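Local coordinates for capsid protein (Infectious hypodermal and hematopoietic necrosis virus, PDB 3N7X), which forms, in sixty copies, the icosahedral shell of a shrimp densovirus, with calcium ions bound between its subunits, at residues H77-Y82 with G223-T228; S91-T96 with K173-P178. All blocks are in the same frame, centred on the assembly; numbering follows the deposited sequence.

Contact 1. Residues H77-Y82 with G223-T228; sequences HWMNLY and GEIPTT
Ile225 sends its two branches to different partners, one to Met79 and the other to Asn80. The CG1 arm, ending in CD1, turns to the sulfur side chain: Met79 CE lies 4.1 Å from Ile225 CD1 and equally far from CG1, and the two side chains cross at about a right angle. A bend at the last torsion of Met79 (chi3 67°) swings this methyl group off the line of an otherwise outstretched chain. Methionine suits the place because a flexible, unbranched chain can follow the contour of a rigid, beta-branched neighbour.

The CG2 methyl is used differently. It stands over one face of the Asn80 amide, with 3.3 Å between Ile225 CG2 and Asn80 ND2 and 3.6 Å to Asn80 CG, so carbon touches the flat surface of the polar group. Ile225 can serve both sites because CG2 is anti to its backbone N, whereas CG1 lies beside that nitrogen (chi1 -76°). The polar atoms have other partners: Asn80 OD1 accepts a hydrogen bond from Thr231 N, and ND2 makes a weak one to Gly229 O. Asn80 ND2 also comes within 2.8 Å of Pro226 O. Asparagine suits the place because its amide has both an acceptor and a donor, and with these it ties segment 77-82 to the loop after strand 220-221.

Trp111 of strand 111-131 touches both Met79 and Ile225, Met106 of helix 97-109 packs on Ile225, and Leu171 of helix 171-176 meets Asn80. This buried contact fastens the short helix 80-83 to that long loop, next to strand 111-131.

Contact 2. Residues S91-T96 with K173-P178; sequences SSATET and KWIQNP. With CA (calcium ion), chain B.
Gln176 and Ser91 have the most surface buried here, and they meet side chain to main chain. Gln176 NE2 gives a weak hydrogen bond to Ser91 O at 2.9 Å, well bent at 126°. Beyond CG the glutamine chain is extended, and this length carries the amide from the helix across to the loop. Ser91 has left-handed backbone angles (phi 58°, psi 28°), and its CB lies 4.1 Å from the same Gln176 NE2. A small serine fits in this loop before strand 93-95, where Asn189 of a neighbouring subunit also packs on it.

Deeper in, the contact becomes apolar. Ile175 reaches Ala93 with the end of its longer branch, Ile175 CD1 standing 4.1 Å from Ala93 CB, a short methyl that lets the strand run close to helix 171-176. Tyr84 and Leu86 of the paired strand touch Ile175 as well.

The other end of Gln176 binds metal: its backbone O holds a calcium ion at 2.4 Å. Water 1, one of three waters on the ion, donates to Ile175 O; Tyr55 O of the same chain and Glu191 OE2 of the same neighbouring subunit as Asn189 complete the six ligands. A main-chain carbonyl at the C-terminal end of a helix is a natural cation ligand, since the helix dipole would add to its negative potential. One glutamine therefore joins loop, helix and an intersubunit calcium site.

In the fold
Contacts 1 and 2 have centres about 11 Å apart and touch directly: Trp78 meets Trp174 edge to face, and Leu81 packs against the backbone of helix 171-176. Along the chain the order is 77-82, 91-96, 173-178, 223-228, so both segments of contact 2 fall between the two halves of contact 1. The first two segments are joined through strand 84-86, which pairs antiparallel with 93-95, and helix 97-109 follows directly. Contact 1 lies within one subunit, untouched by other chains, whereas contact 2 reaches subunit interfaces. Together they connect the interior of the chain, through helix 171-176, to a calcium site shared between subunits of the capsid.

Contact 1. Residues H77-Y82 with G223-T228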
loop_
_atom_site.group_PDB
_atom_site.type_symbol
_atom_site.label_atom_id
_atom_site.label_comp_id
_atom_site.label_asym_id
_atom_site.label_seq_id
_atom_site.Cartn_x
_atom_site.Cartn_y
_atom_site.Cartn_z
ATOM N N HIS A 77 39.498 34.457 79.010
ATOM C CA HIS A 77 38.651 35.630 78.846
ATOM C C HIS A 77 39.328 36.937 79.260
ATOM O O HIS A 77 38.765 38.016 79.060
ATOM C CB HIS A 77 37.354 35.451 79.639
ATOM C CG HIS A 77 37.575 35.096 81.075
ATOM N ND1 HIS A 77 36.922 35.733 82.109
ATOM C CD2 HIS A 77 38.380 34.171 81.651
ATOM C CE1 HIS A 77 37.316 35.219 83.260
ATOM N NE2 HIS A 77 38.200 34.269 83.010
ATOM N N TRP A 78 40.525 36.843 79.836
ATOM C CA TRP A 78 41.261 38.033 80.265
ATOM C C TRP A 78 41.989 38.660 79.085
ATOM O O TRP A 78 42.988 38.122 78.608
ATOM C CB TRP A 78 42.283 37.680 81.347
ATOM C CG TRP A 78 41.691 37.340 82.684
ATOM C CD1 TRP A 78 40.374 37.109 82.969
ATOM C CD2 TRP A 78 42.406 37.160 83.914
ATOM N NE1 TRP A 78 40.225 36.798 84.302
ATOM C CE2 TRP A 78 41.456 36.822 84.905
ATOM C CE3 TRP A 78 43.760 37.252 84.276
ATOM C CZ2 TRP A 78 41.815 36.574 86.235
ATOM C CZ3 TRP A 78 44.118 37.004 85.600
ATOM C CH2 TRP A 78 43.147 36.669 86.563
ATOM N N MET A 79 41.491 39.798 78.618
ATOM C CA MET A 79 42.113 40.488 77.492
ATOM C C MET A 79 43.582 40.792 77.761
ATOM O O MET A 79 44.398 40.836 76.842
ATOM C CB MET A 79 41.368 41.789 77.203
ATOM C CG MET A 79 39.962 41.585 76.681
ATOM S SD MET A 79 39.088 43.138 76.407
ATOM C CE MET A 79 40.033 43.845 75.046
ATOM N N ASN A 80 43.910 40.991 79.032
ATOM C CA ASN A 80 45.268 41.315 79.436
ATOM C C ASN A 80 46.288 40.296 78.951
ATOM O O ASN A 80 47.429 40.649 78.662
ATOM C CB ASN A 80 45.344 41.421 80.958
ATOM C CG ASN A 80 44.232 42.270 81.534
ATOM O OD1 ASN A 80 43.053 41.912 81.448
ATOM N ND2 ASN A 80 44.597 43.406 82.122
ATOM N N LEU A 81 45.881 39.035 78.863
ATOM C CA LEU A 81 46.796 37.989 78.427
ATOM C C LEU A 81 47.184 38.110 76.965
ATOM O O LEU A 81 48.178 37.530 76.539
ATOM C CB LEU A 81 46.187 36.608 78.672
ATOM C CG LEU A 81 45.912 36.208 80.125
ATOM C CD1 LEU A 81 45.349 34.799 80.152
ATOM C CD2 LEU A 81 47.194 36.278 80.950
ATOM N N TYR A 82 46.411 38.869 76.195
ATOM C CA TYR A 82 46.690 39.022 74.770
ATOM C C TYR A 82 47.311 40.364 74.398
ATOM O O TYR A 82 48.127 40.436 73.482
ATOM C CB TYR A 82 45.402 38.843 73.965
ATOM C CG TYR A 82 44.634 37.575 74.271
ATOM C CD1 TYR A 82 44.827 36.410 73.519
ATOM C CD2 TYR A 82 43.695 37.546 75.305
ATOM C CE1 TYR A 82 44.097 35.249 73.790
ATOM C CE2 TYR A 82 42.966 36.397 75.584
ATOM C CZ TYR A 82 43.169 35.256 74.825
ATOM O OH TYR A 82 42.426 34.134 75.102
ATOM N N GLY A 223 37.722 52.557 77.335
ATOM C CA GLY A 223 38.730 52.399 78.368
ATOM C C GLY A 223 39.928 51.569 77.962
ATOM O O GLY A 223 39.880 50.820 76.987
ATOM N N GLU A 224 41.015 51.709 78.714
ATOM C CA GLU A 224 42.230 50.953 78.441
ATOM C C GLU A 224 42.135 49.619 79.168
ATOM O O GLU A 224 41.202 49.381 79.935
ATOM C CB GLU A 224 43.467 51.677 78.981
ATOM C CG GLU A 224 43.519 53.172 78.757
ATOM C CD GLU A 224 44.795 53.787 79.328
ATOM O OE1 GLU A 224 45.208 53.378 80.440
ATOM O OE2 GLU A 224 45.379 54.680 78.674
ATOM N N ILE A 225 43.104 48.750 78.913
ATOM C CA ILE A 225 43.170 47.467 79.590
ATOM C C ILE A 225 44.409 47.623 80.465
ATOM O O ILE A 225 45.538 47.430 80.014
ATOM C CB ILE A 225 43.331 46.287 78.600
ATOM C CG1 ILE A 225 41.995 45.993 77.908
ATOM C CG2 ILE A 225 43.762 45.029 79.347
ATOM C CD1 ILE A 225 41.490 47.090 77.033
ATOM N N PRO A 226 44.202 48.000 81.735
ATOM C CA PRO A 226 45.257 48.217 82.725
ATOM C C PRO A 226 46.078 46.996 83.089
ATOM O O PRO A 226 45.786 45.874 82.691
ATOM C CB PRO A 226 44.491 48.765 83.920
ATOM C CG PRO A 226 43.232 47.969 83.857
ATOM C CD PRO A 226 42.878 48.051 82.382
ATOM N N THR A 227 47.108 47.246 83.877
ATOM C CA THR A 227 48.015 46.215 84.323
ATOM C C THR A 227 47.607 45.761 85.720
ATOM O O THR A 227 48.112 44.771 86.246
ATOM C CB THR A 227 49.434 46.783 84.376
ATOM O OG1 THR A 227 50.355 45.730 84.647
ATOM C CG2 THR A 227 49.545 47.832 85.481
ATOM N N THR A 228 46.668 46.495 86.301
ATOM C CA THR A 228 46.204 46.244 87.657
ATOM C C THR A 228 45.038 45.274 87.822
ATOM O O THR A 228 44.944 44.579 88.835
ATOM C CB THR A 228 45.797 47.562 88.304
ATOM O OG1 THR A 228 44.631 48.070 87.642
ATOM C CG2 THR A 228 46.922 48.583 88.165
#

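Contact 2. Residues S91-T96 with K173-P178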
loop_
_atom_site.group_PDB
_atom_site.type_symbol
_atom_site.label_atom_id
_atom_site.label_comp_id
_atom_site.label_asym_id
_atom_site.label_seq_id
_atom_site.Cartn_x
_atom_site.Cartn_y
_atom_site.Cartn_z
ATOM N N SER A 91 61.406 39.968 82.423
ATOM C CA SER A 91 60.213 39.125 82.361
ATOM C C SER A 91 58.996 39.755 83.041
ATOM O O SER A 91 58.116 39.048 83.532
ATOM C CB SER A 91 60.496 37.760 82.995
ATOM O OG SER A 91 61.521 37.077 82.295
ATOM N N SER A 92 58.946 41.082 83.075
ATOM C CA SER A 92 57.818 41.776 83.687
ATOM C C SER A 92 56.756 42.018 82.616
ATOM O O SER A 92 57.041 41.939 81.417
ATOM C CB SER A 92 58.266 43.117 84.273
ATOM O OG SER A 92 58.593 44.043 83.247
ATOM N N ALA A 93 55.534 42.314 83.041
ATOM C CA ALA A 93 54.462 42.567 82.089
ATOM C C ALA A 93 54.689 43.911 81.402
ATOM O O ALA A 93 55.041 44.896 82.048
ATOM C CB ALA A 93 53.111 42.561 82.801
ATOM N N THR A 94 54.502 43.944 80.088
ATOM C CA THR A 94 54.672 45.176 79.324
ATOM C C THR A 94 53.694 45.107 78.152
ATOM O O THR A 94 53.403 44.028 77.639
ATOM C CB THR A 94 56.132 45.325 78.812
ATOM O OG1 THR A 94 56.315 46.632 78.257
ATOM C CG2 THR A 94 56.444 44.284 77.744
ATOM N N GLU A 95 53.165 46.246 77.729
ATOM C CA GLU A 95 52.218 46.212 76.630
ATOM C C GLU A 95 52.870 45.896 75.289
ATOM O O GLU A 95 54.023 46.254 75.046
ATOM C CB GLU A 95 51.428 47.526 76.559
ATOM C CG GLU A 95 52.220 48.775 76.863
ATOM C CD GLU A 95 51.346 50.024 76.947
ATOM O OE1 GLU A 95 50.390 50.042 77.754
ATOM O OE2 GLU A 95 51.625 50.996 76.207
ATOM N N THR A 96 52.128 45.190 74.437
ATOM C CA THR A 96 52.602 44.828 73.107
ATOM C C THR A 96 52.626 46.085 72.243
ATOM O O THR A 96 51.863 47.018 72.484
ATOM C CB THR A 96 51.655 43.819 72.437
ATOM O OG1 THR A 96 50.337 44.382 72.368
ATOM C CG2 THR A 96 51.606 42.519 73.223
ATOM N N LYS A 173 52.965 37.183 86.391
ATOM C CA LYS A 173 52.885 35.767 86.738
ATOM C C LYS A 173 51.902 35.037 85.821
ATOM O O LYS A 173 52.221 33.985 85.264
ATOM C CB LYS A 173 52.447 35.602 88.196
ATOM C CG LYS A 173 53.489 36.042 89.213
ATOM C CD LYS A 173 54.539 34.963 89.451
ATOM C CE LYS A 173 53.933 33.760 90.182
ATOM N NZ LYS A 173 54.920 32.667 90.458
ATOM N N TRP A 174 50.705 35.600 85.668
ATOM C CA TRP A 174 49.695 34.994 84.812
ATOM C C TRP A 174 50.189 34.845 83.376
ATOM O O TRP A 174 49.890 33.857 82.708
ATOM C CB TRP A 174 48.413 35.822 84.819
ATOM C CG TRP A 174 47.577 35.651 86.049
ATOM C CD1 TRP A 174 47.403 36.557 87.055
ATOM C CD2 TRP A 174 46.745 34.531 86.370
ATOM N NE1 TRP A 174 46.508 36.076 87.976
ATOM C CE2 TRP A 174 46.088 34.834 87.581
ATOM C CE3 TRP A 174 46.487 33.303 85.749
ATOM C CZ2 TRP A 174 45.184 33.955 88.186
ATOM C CZ3 TRP A 174 45.585 32.424 86.350
ATOM C CH2 TRP A 174 44.946 32.759 87.557
ATOM N N ILE A 175 50.935 35.830 82.894
ATOM C CA ILE A 175 51.459 35.758 81.540
ATOM C C ILE A 175 52.509 34.655 81.491
ATOM O O ILE A 175 52.614 33.915 80.515
ATOM C CB ILE A 175 52.100 37.091 81.121
ATOM C CG1 ILE A 175 51.016 38.159 80.989
ATOM C CG2 ILE A 175 52.851 36.923 79.811
ATOM C CD1 ILE A 175 51.538 39.507 80.537
ATOM N N GLN A 176 53.286 34.544 82.560
ATOM C CA GLN A 176 54.325 33.530 82.635
ATOM C C GLN A 176 53.737 32.123 82.654
ATOM O O GLN A 176 54.285 31.200 82.045
ATOM C CB GLN A 176 55.172 33.741 83.893
ATOM C CG GLN A 176 56.326 34.722 83.721
ATOM C CD GLN A 176 56.728 35.409 85.028
ATOM O OE1 GLN A 176 56.724 34.795 86.099
ATOM N NE2 GLN A 176 57.087 36.687 84.938
ATOM N N ASN A 177 52.605 31.963 83.332
ATOM C CA ASN A 177 52.015 30.640 83.456
ATOM C C ASN A 177 50.641 30.683 84.116
ATOM O O ASN A 177 50.295 31.646 84.804
ATOM C CB ASN A 177 52.942 29.776 84.333
ATOM C CG ASN A 177 52.771 28.283 84.102
ATOM O OD1 ASN A 177 53.393 27.706 83.205
ATOM N ND2 ASN A 177 51.926 27.652 84.908
ATOM N N PRO A 178 49.823 29.649 83.880
ATOM C CA PRO A 178 48.501 29.619 84.508
ATOM C C PRO A 178 48.802 29.496 86.003
ATOM O O PRO A 178 49.736 28.793 86.388
ATOM C CB PRO A 178 47.885 28.348 83.935
ATOM C CG PRO A 178 48.452 28.325 82.542
ATOM C CD PRO A 178 49.902 28.685 82.766
HETATM CA CA CA B . 56.210 30.573 80.858
HETATM O O HOH W 1 55.054 32.195 79.495
HETATM O O HOH W 2 55.789 29.084 82.668
HETATM O O HOH W 3 58.021 28.995 81.088
#